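PDB 4EXJ: uncharacterized protein from Lodderomyces elongisporus NRRL YB-4239, which is of unknown function but, as a Ure2-like member of the glutathione S-transferase superfamily, may bind glutathione and act as a transferase or transcription regulator. Local coordinates for residues T11-K16 with T66-I71; G21-A26 with H83-S88; T148-R153 with E196-R201. All coordinates share one frame; numbering follows the deposited sequence.

Contact 1 of 3, residues T11-K16 with T66-I71. With SO4 (sulfate ion), chain G.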
ATOM      1  N   THR B  11       7.933 -12.042  10.192  1.00 24.64           N
ATOM      2  CA  THR B  11       8.299 -11.467   8.903  1.00 23.72           C
ATOM      3  C   THR B  11       8.169  -9.941   8.878  1.00 25.00           C
ATOM      4  O   THR B  11       7.731  -9.307   9.858  1.00 23.88           O
ATOM      5  CB  THR B  11       7.412 -12.013   7.804  1.00 25.91           C
ATOM      6  OG1 THR B  11       6.073 -11.575   8.059  1.00 25.64           O
ATOM      7  CG2 THR B  11       7.456 -13.557   7.786  1.00 29.08           C
ATOM      8  N   GLY B  12       8.553  -9.348   7.752  1.00 26.55           N
ATOM      9  CA  GLY B  12       8.473  -7.887   7.619  1.00 26.44           C
ATOM     10  C   GLY B  12       7.054  -7.387   7.804  1.00 29.44           C
ATOM     11  O   GLY B  12       6.844  -6.302   8.369  1.00 30.10           O
ATOM     12  N   ASN B  13       6.072  -8.158   7.339  1.00 24.72           N
ATOM     13  CA  ASN B  13       4.681  -7.767   7.622  1.00 25.07           C
ATOM     14  C   ASN B  13       4.132  -8.298   8.945  1.00 22.35           C
ATOM     15  O   ASN B  13       3.360  -7.614   9.624  1.00 25.82           O
ATOM     16  CB  ASN B  13       3.744  -8.199   6.484  1.00 25.85           C
ATOM     17  CG  ASN B  13       3.706  -7.197   5.339  1.00 30.22           C
ATOM     18  OD1 ASN B  13       3.952  -6.001   5.525  1.00 30.69           O
ATOM     19  ND2 ASN B  13       3.406  -7.684   4.152  1.00 33.33           N
ATOM     20  N   GLY B  14       4.538  -9.512   9.325  1.00 24.09           N
ATOM     21  CA  GLY B  14       3.996 -10.141  10.513  1.00 24.64           C
ATOM     22  C   GLY B  14       4.308  -9.411  11.808  1.00 27.14           C
ATOM     23  O   GLY B  14       3.510  -9.406  12.741  1.00 28.00           O
ATOM     24  N   ARG B  15       5.496  -8.809  11.874  1.00 23.53           N
ATOM     25  CA  ARG B  15       6.007  -8.285  13.129  1.00 25.24           C
ATOM     26  C   ARG B  15       5.422  -6.927  13.484  1.00 22.45           C
ATOM     27  O   ARG B  15       5.475  -6.531  14.622  1.00 25.60           O
ATOM     28  CB  ARG B  15       7.545  -8.237  13.095  1.00 23.63           C
ATOM     29  CG  ARG B  15       8.181  -9.606  13.320  1.00 24.72           C
ATOM     30  CD  ARG B  15       9.576  -9.618  12.661  1.00 24.35           C
ATOM     31  NE  ARG B  15      10.382 -10.770  13.057  1.00 25.26           N
ATOM     32  CZ  ARG B  15      11.583 -10.997  12.538  1.00 28.36           C
ATOM     33  NH1 ARG B  15      12.051 -10.169  11.609  1.00 25.51           N
ATOM     34  NH2 ARG B  15      12.307 -12.047  12.937  1.00 25.87           N
ATOM     35  N   LYS B  16       4.848  -6.231  12.509  1.00 23.82           N
ATOM     36  CA  LYS B  16       4.392  -4.872  12.778  1.00 27.58           C
ATOM     37  C   LYS B  16       3.305  -4.780  13.858  1.00 27.32           C
ATOM     38  O   LYS B  16       3.479  -4.089  14.864  1.00 25.17           O
ATOM     39  CB  LYS B  16       3.931  -4.219  11.494  1.00 25.14           C
ATOM     40  CG  LYS B  16       5.065  -3.877  10.549  1.00 21.27           C
ATOM     41  CD  LYS B  16       4.538  -3.080   9.375  1.00 31.56           C
ATOM     42  CE  LYS B  16       5.148  -3.517   8.110  1.00 33.08           C
ATOM     43  NZ  LYS B  16       4.325  -3.272   6.881  1.00 25.69           N
ATOM     44  N   THR B  66      -7.383  -7.514   8.115  1.00 26.53           N
ATOM     45  CA  THR B  66      -6.186  -7.950   7.381  1.00 26.15           C
ATOM     46  C   THR B  66      -5.395  -6.739   6.896  1.00 27.19           C
ATOM     47  O   THR B  66      -5.853  -5.599   7.046  1.00 25.39           O
ATOM     48  CB  THR B  66      -6.514  -8.832   6.172  1.00 29.99           C
ATOM     49  OG1 THR B  66      -7.216  -8.065   5.180  1.00 33.79           O
ATOM     50  CG2 THR B  66      -7.353 -10.065   6.594  1.00 30.97           C
ATOM     51  N   GLU B  67      -4.223  -7.028   6.314  1.00 24.36           N
ATOM     52  CA  GLU B  67      -3.239  -6.036   5.788  1.00 23.37           C
ATOM     53  C   GLU B  67      -2.466  -5.387   6.950  1.00 23.08           C
ATOM     54  O   GLU B  67      -3.020  -4.656   7.759  1.00 22.89           O
ATOM     55  CB  GLU B  67      -3.881  -4.995   4.842  1.00 23.34           C
ATOM     56  CG  GLU B  67      -4.648  -5.584   3.655  1.00 26.25           C
ATOM     57  CD  GLU B  67      -3.772  -6.395   2.709  1.00 40.93           C
ATOM     58  OE1 GLU B  67      -2.628  -5.977   2.442  1.00 42.65           O
ATOM     59  OE2 GLU B  67      -4.236  -7.447   2.227  1.00 44.14           O
ATOM     60  N   SER B  68      -1.172  -5.694   7.036  1.00 22.64           N
ATOM     61  CA  SER B  68      -0.392  -5.340   8.193  1.00 23.43           C
ATOM     62  C   SER B  68      -0.536  -3.871   8.614  1.00 22.21           C
ATOM     63  O   SER B  68      -0.736  -3.590   9.794  1.00 22.99           O
ATOM     64  CB  SER B  68       1.077  -5.676   7.926  1.00 21.96           C
ATOM     65  OG  SER B  68       1.786  -5.658   9.137  1.00 29.86           O
ATOM     66  N   ASN B  69      -0.371  -2.937   7.675  1.00 24.03           N
ATOM     67  CA  ASN B  69      -0.386  -1.521   8.076  1.00 26.08           C
ATOM     68  C   ASN B  69      -1.795  -1.043   8.424  1.00 24.75           C
ATOM     69  O   ASN B  69      -1.980  -0.143   9.240  1.00 23.15           O
ATOM     70  CB  ASN B  69       0.301  -0.626   7.035  1.00 24.30           C
ATOM     71  CG  ASN B  69       1.789  -0.817   7.049  1.00 23.26           C
ATOM     72  OD1 ASN B  69       2.284  -1.680   7.767  1.00 25.36           O
ATOM     73  ND2 ASN B  69       2.520  -0.017   6.281  1.00 20.78           N
ATOM     74  N   ASN B  70      -2.793  -1.695   7.839  1.00 22.43           N
ATOM     75  CA  ASN B  70      -4.177  -1.499   8.276  1.00 24.76           C
ATOM     76  C   ASN B  70      -4.441  -2.033   9.701  1.00 25.25           C
ATOM     77  O   ASN B  70      -5.161  -1.437  10.489  1.00 24.79           O
ATOM     78  CB  ASN B  70      -5.108  -2.203   7.286  1.00 21.69           C
ATOM     79  CG  ASN B  70      -6.548  -2.056   7.676  1.00 27.05           C
ATOM     80  OD1 ASN B  70      -7.039  -0.941   7.846  1.00 26.50           O
ATOM     81  ND2 ASN B  70      -7.225  -3.177   7.865  1.00 29.16           N
ATOM     82  N   ILE B  71      -3.871  -3.184  10.023  1.00 25.94           N
ATOM     83  CA  ILE B  71      -3.996  -3.712  11.363  1.00 24.96           C
ATOM     84  C   ILE B  71      -3.320  -2.758  12.351  1.00 24.58           C
ATOM     85  O   ILE B  71      -3.828  -2.545  13.437  1.00 23.88           O
ATOM     86  CB  ILE B  71      -3.430  -5.131  11.441  1.00 23.45           C
ATOM     87  CG1 ILE B  71      -4.267  -6.042  10.531  1.00 21.93           C
ATOM     88  CG2 ILE B  71      -3.393  -5.617  12.901  1.00 28.44           C
ATOM     89  CD1 ILE B  71      -3.588  -7.422  10.240  1.00 26.94           C
TER
HETATM   90  S   SO4 G 302       9.759 -10.723   4.378  1.00 36.65           S
HETATM   91  O1  SO4 G 302      11.232 -10.531   4.405  1.00 41.06           O
HETATM   92  O2  SO4 G 302       9.137  -9.792   5.191  1.00 31.21           O
HETATM   93  O3  SO4 G 302       9.295 -10.531   2.993  1.00 47.02           O
HETATM   94  O4  SO4 G 302       9.467 -12.114   4.768  1.00 44.91           O
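Ser68 reaches Asn13 through its first torsion, -165°, which turns OG away from the serine's own nitrogen and out across the gap; Lys16 arrives by a different route, its chain bent at the third torsion (-139°) so that the ammonium end reaches OD1 of Asn13 and of Asn69. The hydroxyl is the donor in the first link, with Ser68 OG 2.6 Å from Asn13 O and lying only slightly off the carbonyl plane. Beside this bond the methylene of Lys16 packs against the same hydroxyl, CB of Lys16 standing 3.5 Å from Ser68 OG. The second link is shorter than its companion within the segment: Lys16 NZ lies 2.7 Å from Asn69 OD1 but 3.1 Å from Asn13 OD1. Its approach to Asn69 is tilted 35° from the amide plane, whereas Asn13 receives it nearly head-on. Gln106 of helix 93-120 accepts from the same ammonium group, and Asn69 ND2 also donates to that glutamine. In the turn leading into helix 15-23, Thr11 OG1 accepts from Gly14 N at 2.9 Å, an ST motif, while Gly12 N donates to sulfate O2 at 2.7 Å; Arg174 grips the same anion. Glu67, at the N-cap with positive phi, and Ser68 match the acidic-serine pair that in many glutathione S-transferases opens the glutathione-binding helix. The three oxygens named around the buried lysine ammonium all belong to neutral amides, so its positive charge is probably stabilised by the dipoles of three C=O groups, with no carboxylate among these three acceptors.

Contact 2 of 3, residues G21-A26 with H83-S88; sequences GKLLNA and HKFFYS
Past the last turn of helix 15-23 the chain leaves through a Schellman motif in which Asn25 takes positive phi (46°) and Ala26 N returns to Gly21 O at 3.0 Å. Facing it is the irregular loop 83-88, whose nearest backbone approach pairs Leu24 CA with Lys84 CA at 8.7 Å, so the direct contacts are made by side chains. Phe85 carries the contact. Its ring meets two leucines: Leu23 CB comes obliquely to CZ at 3.8 Å, whereas Leu24 CD2 sits at the ring edge, 3.8 Å from Phe85 CD2. One ring face is lined by the aliphatic chain of Lys84, fully extended, with CG 3.7 Å above the ring centre. That extension carries the lysine's ammonium to a water, 2.6 Å from Lys84 NZ, which donates to Leu23 O at 2.8 Å and so satisfies a carbonyl at the helix end. Glu206 forms a salt bridge with the same ammonium, and Asp80 holds the loop through the backbone N of Lys84 and of Phe85. Apolar in its direct contacts, the arrangement packs the end of helix 15-23, in the thioredoxin-like domain, on the loop leading to the helical domain of the glutathione S-transferase fold.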
ATOM      1  N   GLY B  21       0.973  -4.229  19.449  1.00 25.12           N
ATOM      2  CA  GLY B  21       0.166  -4.891  20.489  1.00 29.14           C
ATOM      3  C   GLY B  21       0.931  -5.039  21.797  1.00 31.34           C
ATOM      4  O   GLY B  21       0.395  -4.789  22.878  1.00 31.69           O
ATOM      5  N   LYS B  22       2.184  -5.460  21.699  1.00 28.69           N
ATOM      6  CA  LYS B  22       3.021  -5.608  22.895  1.00 31.94           C
ATOM      7  C   LYS B  22       3.374  -4.282  23.565  1.00 29.90           C
ATOM      8  O   LYS B  22       3.353  -4.188  24.792  1.00 34.33           O
ATOM      9  CB  LYS B  22       4.275  -6.404  22.572  1.00 34.46           C
ATOM     10  CG  LYS B  22       3.951  -7.826  22.153  1.00 39.18           C
ATOM     11  CD  LYS B  22       5.120  -8.765  22.391  1.00 54.94           C
ATOM     12  CE  LYS B  22       4.623 -10.177  22.678  1.00 60.59           C
ATOM     13  NZ  LYS B  22       5.655 -10.967  23.403  1.00 64.75           N
ATOM     14  N   LEU B  23       3.676  -3.250  22.778  1.00 27.75           N
ATOM     15  CA  LEU B  23       3.957  -1.924  23.353  1.00 29.19           C
ATOM     16  C   LEU B  23       2.774  -1.392  24.148  1.00 30.59           C
ATOM     17  O   LEU B  23       2.956  -0.659  25.123  1.00 35.98           O
ATOM     18  CB  LEU B  23       4.338  -0.904  22.273  1.00 29.43           C
ATOM     19  CG  LEU B  23       5.694  -1.107  21.587  1.00 28.84           C
ATOM     20  CD1 LEU B  23       5.882  -0.022  20.527  1.00 29.58           C
ATOM     21  CD2 LEU B  23       6.828  -1.065  22.596  1.00 32.53           C
ATOM     22  N   LEU B  24       1.573  -1.757  23.723  1.00 31.58           N
ATOM     23  CA  LEU B  24       0.342  -1.296  24.361  1.00 30.64           C
ATOM     24  C   LEU B  24      -0.114  -2.205  25.486  1.00 36.24           C
ATOM     25  O   LEU B  24      -1.076  -1.887  26.190  1.00 33.91           O
ATOM     26  CB  LEU B  24      -0.792  -1.254  23.329  1.00 26.74           C
ATOM     27  CG  LEU B  24      -0.761  -0.103  22.329  1.00 26.31           C
ATOM     28  CD1 LEU B  24      -1.777  -0.309  21.186  1.00 29.57           C
ATOM     29  CD2 LEU B  24      -0.986   1.228  23.061  1.00 31.19           C
ATOM     30  N   ASN B  25       0.547  -3.345  25.631  1.00 32.51           N
ATOM     31  CA  ASN B  25       0.013  -4.430  26.454  1.00 39.17           C
ATOM     32  C   ASN B  25      -1.454  -4.669  26.174  1.00 39.35           C
ATOM     33  O   ASN B  25      -2.262  -4.778  27.096  1.00 38.23           O
ATOM     34  CB  ASN B  25       0.236  -4.153  27.937  1.00 42.58           C
ATOM     35  CG  ASN B  25       1.646  -4.489  28.374  1.00 56.62           C
ATOM     36  OD1 ASN B  25       2.024  -5.660  28.433  1.00 68.95           O
ATOM     37  ND2 ASN B  25       2.438  -3.463  28.668  1.00 54.09           N
ATOM     38  N   ALA B  26      -1.793  -4.740  24.888  1.00 35.25           N
ATOM     39  CA  ALA B  26      -3.170  -4.932  24.461  1.00 32.64           C
ATOM     40  C   ALA B  26      -3.610  -6.352  24.724  1.00 35.91           C
ATOM     41  O   ALA B  26      -2.798  -7.287  24.688  1.00 34.08           O
ATOM     42  CB  ALA B  26      -3.330  -4.597  22.975  1.00 26.63           C
ATOM     43  N   HIS B  83      -3.702   7.601  22.859  1.00 30.98           N
ATOM     44  CA  HIS B  83      -3.034   8.025  21.624  1.00 32.62           C
ATOM     45  C   HIS B  83      -1.548   8.185  21.858  1.00 29.33           C
ATOM     46  O   HIS B  83      -0.946   9.214  21.503  1.00 31.31           O
ATOM     47  CB  HIS B  83      -3.631   9.337  21.110  1.00 35.04           C
ATOM     48  CG  HIS B  83      -5.077   9.230  20.744  1.00 37.54           C
ATOM     49  ND1 HIS B  83      -5.666  10.036  19.795  1.00 43.79           N
ATOM     50  CD2 HIS B  83      -6.050   8.400  21.187  1.00 41.09           C
ATOM     51  CE1 HIS B  83      -6.942   9.712  19.674  1.00 39.17           C
ATOM     52  NE2 HIS B  83      -7.200   8.721  20.507  1.00 42.10           N
ATOM     53  N   LYS B  84      -0.934   7.180  22.471  1.00 28.25           N
ATOM     54  CA  LYS B  84       0.515   7.234  22.659  1.00 25.81           C
ATOM     55  C   LYS B  84       1.276   7.086  21.328  1.00 26.04           C
ATOM     56  O   LYS B  84       2.318   7.722  21.117  1.00 28.17           O
ATOM     57  CB  LYS B  84       0.969   6.146  23.638  1.00 26.97           C
ATOM     58  CG  LYS B  84       2.476   6.086  23.860  1.00 29.19           C
ATOM     59  CD  LYS B  84       2.814   5.099  24.972  1.00 31.41           C
ATOM     60  CE  LYS B  84       4.317   5.070  25.251  1.00 39.91           C
ATOM     61  NZ  LYS B  84       4.656   4.072  26.292  1.00 42.92           N
ATOM     62  N   PHE B  85       0.730   6.269  20.436  1.00 29.09           N
ATOM     63  CA  PHE B  85       1.457   5.845  19.232  1.00 26.46           C
ATOM     64  C   PHE B  85       0.817   6.265  17.926  1.00 25.40           C
ATOM     65  O   PHE B  85       1.219   5.796  16.858  1.00 25.62           O
ATOM     66  CB  PHE B  85       1.643   4.322  19.233  1.00 25.77           C
ATOM     67  CG  PHE B  85       2.478   3.817  20.387  1.00 27.64           C
ATOM     68  CD1 PHE B  85       3.821   4.160  20.483  1.00 32.89           C
ATOM     69  CD2 PHE B  85       1.914   3.006  21.367  1.00 29.58           C
ATOM     70  CE1 PHE B  85       4.609   3.701  21.537  1.00 33.27           C
ATOM     71  CE2 PHE B  85       2.687   2.551  22.444  1.00 30.77           C
ATOM     72  CZ  PHE B  85       4.043   2.903  22.523  1.00 28.26           C
ATOM     73  N   PHE B  86      -0.171   7.149  17.977  1.00 25.09           N
ATOM     74  CA  PHE B  86      -0.757   7.608  16.728  1.00 26.83           C
ATOM     75  C   PHE B  86      -1.495   8.893  16.935  1.00 30.92           C
ATOM     76  O   PHE B  86      -1.740   9.301  18.078  1.00 29.55           O
ATOM     77  CB  PHE B  86      -1.698   6.551  16.119  1.00 25.09           C
ATOM     78  CG  PHE B  86      -3.103   6.541  16.699  1.00 29.76           C
ATOM     79  CD1 PHE B  86      -3.331   6.197  18.032  1.00 26.55           C
ATOM     80  CD2 PHE B  86      -4.195   6.849  15.900  1.00 34.76           C
ATOM     81  CE1 PHE B  86      -4.627   6.162  18.548  1.00 30.48           C
ATOM     82  CE2 PHE B  86      -5.493   6.828  16.418  1.00 31.86           C
ATOM     83  CZ  PHE B  86      -5.702   6.486  17.744  1.00 29.66           C
ATOM     84  N   TYR B  87      -1.839   9.514  15.814  1.00 30.54           N
ATOM     85  CA  TYR B  87      -2.628  10.739  15.809  1.00 30.48           C
ATOM     86  C   TYR B  87      -4.006  10.470  15.196  1.00 35.36           C
ATOM     87  O   TYR B  87      -4.128   9.813  14.166  1.00 30.94           O
ATOM     88  CB  TYR B  87      -1.885  11.806  15.031  1.00 28.05           C
ATOM     89  CG  TYR B  87      -0.596  12.250  15.668  1.00 31.90           C
ATOM     90  CD1 TYR B  87      -0.596  13.185  16.700  1.00 39.37           C
ATOM     91  CD2 TYR B  87       0.633  11.729  15.253  1.00 34.70           C
ATOM     92  CE1 TYR B  87       0.583  13.595  17.296  1.00 38.54           C
ATOM     93  CE2 TYR B  87       1.821  12.145  15.844  1.00 36.81           C
ATOM     94  CZ  TYR B  87       1.787  13.076  16.864  1.00 40.55           C
ATOM     95  OH  TYR B  87       2.960  13.493  17.452  1.00 43.08           O
ATOM     96  N   SER B  88      -5.057  10.969  15.838  1.00 31.09           N
ATOM     97  CA  SER B  88      -6.394  10.751  15.300  1.00 29.42           C
ATOM     98  C   SER B  88      -6.787  11.954  14.438  1.00 27.97           C
ATOM     99  O   SER B  88      -6.167  13.012  14.496  1.00 31.64           O
ATOM    100  CB  SER B  88      -7.424  10.509  16.419  1.00 36.10           C
ATOM    101  OG  SER B  88      -7.735  11.727  17.065  1.00 39.69           O
TER
HETATM  102  O   HOH W   1       4.544   1.485  25.799  1.00 40.16           O

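Contact 3 of 3, residues T148-R153 with E196-R201; sequences TKLSGR and EKWFQR
Leu150 and Trp198 are the closest backbone pair, their CA atoms 7.6 Å apart, where helix 129-149 gives way to a type II beta turn from Leu150 to Arg153 and faces the continuous helix 193-203. Gly152 takes the positive phi of that turn, and Arg153 N closes it on Leu150 O. Across the gap the leucine's two methyls divide the work. CD1 presses on the root of the indole, 3.5 Å from Trp198 CB, while CD2 lies farther along, 4.0 Å from Trp198 CD1. The approach is oblique to the ring. A first torsion of 160° sends the indole opposite its own backbone nitrogen, which sets CB and CG against the leucine and carries NE1 on to Asp165 OD1, its hydrogen-bond acceptor. The remaining links at this end are looser. A water donates to Leu150 O at 2.7 Å and accepts only weakly from Lys197 NZ, while Arg201 NH1 lies 4.0 Å from Arg153 O without bonding to it and donates instead to the carbonyl of Asp154. Along helix 193-203, away from the leucine, Gln200 NE2 binds Glu196 OE2 at 3.0 Å from above the carboxylate plane, and Arg176 makes a salt bridge with the same glutamate. Phe156 wedges in beside the pair, meeting Trp198 edge-to-face and also touching Leu150. Through Asp165 and Phe168 the indole ties helix 193-203 to helix 163-179, so the turn that ends helix 129-149 is packed onto a three-helix junction of the C-terminal domain.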
ATOM      1  N   THR B 148      15.271  12.158   3.033  1.00 25.23           N
ATOM      2  CA  THR B 148      14.665  13.483   2.866  1.00 31.53           C
ATOM      3  C   THR B 148      13.602  13.735   3.927  1.00 31.53           C
ATOM      4  O   THR B 148      13.592  14.787   4.572  1.00 31.44           O
ATOM      5  CB  THR B 148      14.059  13.665   1.436  1.00 29.61           C
ATOM      6  OG1 THR B 148      15.108  13.673   0.452  1.00 30.31           O
ATOM      7  CG2 THR B 148      13.284  14.997   1.345  1.00 30.07           C
ATOM      8  N   LYS B 149      12.704  12.765   4.121  1.00 28.25           N
ATOM      9  CA  LYS B 149      11.630  12.897   5.102  1.00 29.40           C
ATOM     10  C   LYS B 149      12.153  13.101   6.510  1.00 30.97           C
ATOM     11  O   LYS B 149      11.532  13.796   7.314  1.00 31.44           O
ATOM     12  CB  LYS B 149      10.693  11.677   5.103  1.00 29.33           C
ATOM     13  CG  LYS B 149       9.911  11.493   3.828  1.00 36.34           C
ATOM     14  CD  LYS B 149       9.138  12.761   3.465  1.00 38.56           C
ATOM     15  CE  LYS B 149       7.889  12.908   4.302  1.00 38.46           C
ATOM     16  NZ  LYS B 149       6.992  13.977   3.740  1.00 43.72           N
ATOM     17  N   LEU B 150      13.284  12.474   6.811  1.00 27.99           N
ATOM     18  CA  LEU B 150      13.818  12.464   8.160  1.00 25.04           C
ATOM     19  C   LEU B 150      14.732  13.672   8.409  1.00 35.99           C
ATOM     20  O   LEU B 150      15.185  13.883   9.525  1.00 34.06           O
ATOM     21  CB  LEU B 150      14.555  11.148   8.429  1.00 26.64           C
ATOM     22  CG  LEU B 150      13.590   9.977   8.666  1.00 26.39           C
ATOM     23  CD1 LEU B 150      14.354   8.640   8.705  1.00 26.67           C
ATOM     24  CD2 LEU B 150      12.758  10.179   9.929  1.00 31.11           C
ATOM     25  N   SER B 151      14.979  14.456   7.368  1.00 32.75           N
ATOM     26  CA  SER B 151      15.837  15.634   7.506  1.00 38.06           C
ATOM     27  C   SER B 151      15.308  16.579   8.576  1.00 38.23           C
ATOM     28  O   SER B 151      14.177  17.062   8.489  1.00 38.02           O
ATOM     29  CB  SER B 151      15.954  16.392   6.190  1.00 41.86           C
ATOM     30  OG  SER B 151      16.874  17.467   6.343  1.00 46.68           O
ATOM     31  N   GLY B 152      16.127  16.824   9.590  1.00 39.78           N
ATOM     32  CA  GLY B 152      15.779  17.770  10.645  1.00 43.67           C
ATOM     33  C   GLY B 152      14.787  17.265  11.672  1.00 43.12           C
ATOM     34  O   GLY B 152      14.276  18.040  12.470  1.00 46.34           O
ATOM     35  N   ARG B 153      14.492  15.965  11.658  1.00 39.28           N
ATOM     36  CA  ARG B 153      13.587  15.411  12.660  1.00 38.73           C
ATOM     37  C   ARG B 153      14.072  14.110  13.268  1.00 35.97           C
ATOM     38  O   ARG B 153      14.976  13.459  12.745  1.00 38.70           O
ATOM     39  CB  ARG B 153      12.195  15.205  12.079  1.00 42.76           C
ATOM     40  CG  ARG B 153      12.181  14.675  10.676  1.00 48.57           C
ATOM     41  CD  ARG B 153      10.781  14.832  10.122  1.00 53.16           C
ATOM     42  NE  ARG B 153       9.819  14.578  11.182  1.00 59.70           N
ATOM     43  CZ  ARG B 153       8.555  14.974  11.161  1.00 60.61           C
ATOM     44  NH1 ARG B 153       8.087  15.653  10.118  1.00 45.24           N
ATOM     45  NH2 ARG B 153       7.762  14.687  12.188  1.00 48.59           N
ATOM     46  N   GLU B 196      19.941   5.989   9.019  1.00 25.57           N
ATOM     47  CA  GLU B 196      20.662   5.192  10.008  1.00 25.99           C
ATOM     48  C   GLU B 196      20.414   5.680  11.434  1.00 26.59           C
ATOM     49  O   GLU B 196      20.167   4.882  12.341  1.00 26.82           O
ATOM     50  CB  GLU B 196      22.160   5.189   9.715  1.00 24.76           C
ATOM     51  CG  GLU B 196      22.964   4.446  10.794  1.00 31.14           C
ATOM     52  CD  GLU B 196      22.855   2.924  10.703  1.00 37.01           C
ATOM     53  OE1 GLU B 196      22.332   2.400   9.688  1.00 33.11           O
ATOM     54  OE2 GLU B 196      23.328   2.244  11.644  1.00 38.18           O
ATOM     55  N   LYS B 197      20.491   6.989  11.629  1.00 26.13           N
ATOM     56  CA  LYS B 197      20.345   7.568  12.953  1.00 28.22           C
ATOM     57  C   LYS B 197      18.935   7.292  13.466  1.00 29.50           C
ATOM     58  O   LYS B 197      18.728   6.909  14.606  1.00 27.98           O
ATOM     59  CB  LYS B 197      20.587   9.071  12.884  1.00 29.69           C
ATOM     60  CG  LYS B 197      20.613   9.755  14.230  1.00 44.46           C
ATOM     61  CD  LYS B 197      21.391  11.070  14.156  1.00 57.92           C
ATOM     62  CE  LYS B 197      20.763  12.031  13.156  1.00 64.09           C
ATOM     63  NZ  LYS B 197      19.399  12.472  13.585  1.00 66.08           N
ATOM     64  N   TRP B 198      17.964   7.478  12.585  1.00 27.61           N
ATOM     65  CA  TRP B 198      16.596   7.194  12.932  1.00 24.75           C
ATOM     66  C   TRP B 198      16.388   5.698  13.247  1.00 25.14           C
ATOM     67  O   TRP B 198      15.697   5.356  14.198  1.00 25.90           O
ATOM     68  CB  TRP B 198      15.645   7.629  11.803  1.00 26.10           C
ATOM     69  CG  TRP B 198      14.333   6.904  11.942  1.00 21.82           C
ATOM     70  CD1 TRP B 198      13.267   7.286  12.702  1.00 24.80           C
ATOM     71  CD2 TRP B 198      13.970   5.635  11.349  1.00 26.22           C
ATOM     72  NE1 TRP B 198      12.262   6.333  12.627  1.00 23.21           N
ATOM     73  CE2 TRP B 198      12.669   5.322  11.798  1.00 23.00           C
ATOM     74  CE3 TRP B 198      14.619   4.745  10.492  1.00 26.27           C
ATOM     75  CZ2 TRP B 198      11.992   4.146  11.418  1.00 25.24           C
ATOM     76  CZ3 TRP B 198      13.939   3.563  10.098  1.00 24.00           C
ATOM     77  CH2 TRP B 198      12.644   3.284  10.572  1.00 25.91           C
ATOM     78  N   PHE B 199      16.965   4.805  12.448  1.00 24.21           N
ATOM     79  CA  PHE B 199      16.785   3.392  12.723  1.00 22.22           C
ATOM     80  C   PHE B 199      17.302   3.035  14.120  1.00 24.56           C
ATOM     81  O   PHE B 199      16.648   2.322  14.883  1.00 26.23           O
ATOM     82  CB  PHE B 199      17.435   2.494  11.662  1.00 22.10           C
ATOM     83  CG  PHE B 199      17.248   1.029  11.941  1.00 25.35           C
ATOM     84  CD1 PHE B 199      15.993   0.452  11.814  1.00 26.24           C
ATOM     85  CD2 PHE B 199      18.310   0.241  12.379  1.00 27.59           C
ATOM     86  CE1 PHE B 199      15.802  -0.888  12.078  1.00 26.42           C
ATOM     87  CE2 PHE B 199      18.129  -1.102  12.650  1.00 28.74           C
ATOM     88  CZ  PHE B 199      16.858  -1.669  12.502  1.00 28.42           C
ATOM     89  N   GLN B 200      18.477   3.538  14.452  1.00 25.61           N
ATOM     90  CA  GLN B 200      19.060   3.196  15.746  1.00 26.92           C
ATOM     91  C   GLN B 200      18.190   3.695  16.899  1.00 27.27           C
ATOM     92  O   GLN B 200      18.035   3.007  17.915  1.00 30.86           O
ATOM     93  CB  GLN B 200      20.489   3.759  15.851  1.00 27.24           C
ATOM     94  CG  GLN B 200      21.484   3.123  14.884  1.00 30.20           C
ATOM     95  CD  GLN B 200      21.659   1.624  15.082  1.00 33.13           C
ATOM     96  OE1 GLN B 200      21.400   1.088  16.156  1.00 35.99           O
ATOM     97  NE2 GLN B 200      22.105   0.946  14.045  1.00 36.35           N
ATOM     98  N   ARG B 201      17.612   4.884  16.759  1.00 26.14           N
ATOM     99  CA  ARG B 201      16.765   5.384  17.828  1.00 28.05           C
ATOM    100  C   ARG B 201      15.438   4.646  17.883  1.00 26.10           C
ATOM    101  O   ARG B 201      14.879   4.451  18.952  1.00 28.40           O
ATOM    102  CB  ARG B 201      16.565   6.908  17.783  1.00 32.10           C
ATOM    103  CG  ARG B 201      15.653   7.450  16.716  1.00 39.92           C
ATOM    104  CD  ARG B 201      15.401   8.954  16.974  1.00 41.88           C
ATOM    105  NE  ARG B 201      16.622   9.726  16.766  1.00 38.48           N
ATOM    106  CZ  ARG B 201      16.994  10.242  15.596  1.00 46.78           C
ATOM    107  NH1 ARG B 201      16.240  10.089  14.500  1.00 30.36           N
ATOM    108  NH2 ARG B 201      18.137  10.912  15.512  1.00 45.42           N
TER
HETATM  109  O   HOH W   2      17.381  13.319  10.963  1.00 49.49           O

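Overall arrangement
Contacts 1 and 2 share helix 15-23: its start packs on helix 68-79 and its end on the loop leading into the helical domain, their segments alternating along the chain. Their centres lie about 15 Å apart and their nearest atoms about 5 Å. Contact 1 lies deepest, with its centre about 6 Å from the centre of the chain, beside the sulfate and next to the expected glutathione site; contacts 2 and 3 lie about 15 and 17 Å out. Contact 3 is wholly within the helical domain, its centre about 22 Å from contact 1 and 21 Å from contact 2. Both contact 1 and contact 3 also touch the second subunit, whereas contact 2 does not.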